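Local coordinates for hypothetical protein PP5205 (Pseudomonas putida, PDB 2G2X) that is of unknown function but carries an EVE domain of the PUA-related group, and may bind nucleic acid, perhaps modified bases, at residues N31-A34 against R35-L38. Sequence-based numbering, arbitrary orientation.
Sequences NYQA and RNFL
Tyr-32 and Arg-35, on the N-capped helix 32-38 of this EVE domain, show how side chains three and four residues apart pair along one short helix. They run side by side in the same direction, with ring and guanidinium planes nearly perpendicular at 83°. The ring presents its edge: Tyr-32 CD1 sits over one face of the guanidinium, 3.5 Å from Arg-35 NH2, and the cationic group lies at the rim of the ring, near its plane. A bend at chi3 (59°) brings the guanidinium beside Asn-36. Arg-35 offers NE and NH2 side-on to the single atom Asn-36 OD1, 3.0 Å from NH2; both bonds are bent, and the NH2 one uses a lone pair in the carbonyl plane. This grip probably limits rotation of the guanidinium, while NH1 bonds to Pro-93 O and the tyrosine ring meets Trp-94.

On another flank, Gln-33 folds at chi2 and brings its amide over a face of the Phe-37 ring, the two planes inclined by 52°. NE2 lies toward the rim of that ring, 3.1 Å from Phe-37 CZ, and Gln-33 CG adds an aliphatic contact with CE2. Phe-37 also packs against Val-134 and Pro-136 of the outermost strand 134-136, which seats the helix on the sheet. At the first turn, Asn-31 O accepts the backbone bond from Arg-35 N, while the N-cap side chain accepts from Ala-34 N through Asn-31 OD1 at 2.9 Å, nearly straight.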
# COMPACT_ATOMS: atom_id res chain seq x y z
N ASN A 31 -4.53 -9.82 5.32
CA ASN A 31 -5.54 -10.23 4.35
C ASN A 31 -4.77 -11.12 3.38
O ASN A 31 -3.79 -10.70 2.78
CB ASN A 31 -6.11 -9.01 3.63
CG ASN A 31 -7.00 -9.38 2.46
OD1 ASN A 31 -6.53 -9.95 1.47
ND2 ASN A 31 -8.28 -9.06 2.56
N TYR A 32 -5.21 -12.37 3.25
CA TYR A 32 -4.52 -13.32 2.38
C TYR A 32 -4.23 -12.84 0.96
O TYR A 32 -3.11 -12.99 0.47
CB TYR A 32 -5.28 -14.63 2.34
CG TYR A 32 -5.04 -15.46 3.58
CD1 TYR A 32 -3.82 -16.13 3.77
CD2 TYR A 32 -6.01 -15.56 4.58
CE1 TYR A 32 -3.58 -16.87 4.92
CE2 TYR A 32 -5.77 -16.31 5.73
CZ TYR A 32 -4.56 -16.96 5.89
OH TYR A 32 -4.32 -17.72 7.02
N GLN A 33 -5.23 -12.26 0.29
CA GLN A 33 -5.02 -11.78 -1.06
C GLN A 33 -4.00 -10.65 -1.08
O GLN A 33 -3.09 -10.64 -1.92
CB GLN A 33 -6.34 -11.30 -1.68
CG GLN A 33 -6.20 -10.84 -3.12
CD GLN A 33 -5.58 -11.90 -4.02
OE1 GLN A 33 -6.12 -12.99 -4.16
NE2 GLN A 33 -4.43 -11.57 -4.62
N ALA A 34 -4.14 -9.69 -0.17
CA ALA A 34 -3.21 -8.57 -0.12
C ALA A 34 -1.81 -9.13 0.11
O ALA A 34 -0.84 -8.65 -0.48
CB ALA A 34 -3.59 -7.61 1.00
N ARG A 35 -1.71 -10.14 0.97
CA ARG A 35 -0.43 -10.77 1.25
C ARG A 35 0.14 -11.33 -0.05
O ARG A 35 1.32 -11.12 -0.37
CB ARG A 35 -0.58 -11.91 2.25
CG ARG A 35 0.71 -12.67 2.49
CD ARG A 35 0.47 -14.07 3.03
NE ARG A 35 -0.34 -14.89 2.13
CZ ARG A 35 -0.58 -16.18 2.32
NH1 ARG A 35 -0.06 -16.79 3.38
NH2 ARG A 35 -1.33 -16.86 1.47
N ASN A 36 -0.70 -12.05 -0.79
CA ASN A 36 -0.26 -12.65 -2.05
C ASN A 36 0.26 -11.60 -3.03
O ASN A 36 1.20 -11.86 -3.76
CB ASN A 36 -1.40 -13.45 -2.68
CG ASN A 36 -1.87 -14.57 -1.79
OD1 ASN A 36 -1.15 -15.01 -0.90
ND2 ASN A 36 -3.09 -15.05 -2.02
N PHE A 37 -0.35 -10.42 -3.04
CA PHE A 37 0.13 -9.38 -3.94
C PHE A 37 1.49 -8.88 -3.46
O PHE A 37 2.36 -8.58 -4.28
CB PHE A 37 -0.86 -8.23 -4.04
CG PHE A 37 -2.07 -8.55 -4.89
CD1 PHE A 37 -1.93 -9.23 -6.11
CD2 PHE A 37 -3.35 -8.15 -4.49
CE1 PHE A 37 -3.04 -9.50 -6.93
CE2 PHE A 37 -4.47 -8.41 -5.29
CZ PHE A 37 -4.32 -9.09 -6.52
N LEU A 38 1.68 -8.79 -2.14
CA LEU A 38 2.97 -8.36 -1.60
C LEU A 38 4.05 -9.30 -2.09
O LEU A 38 5.15 -8.87 -2.44
CB LEU A 38 3.00 -8.38 -0.07
CG LEU A 38 2.28 -7.33 0.77
CD1 LEU A 38 2.66 -7.51 2.24
CD2 LEU A 38 2.66 -5.93 0.31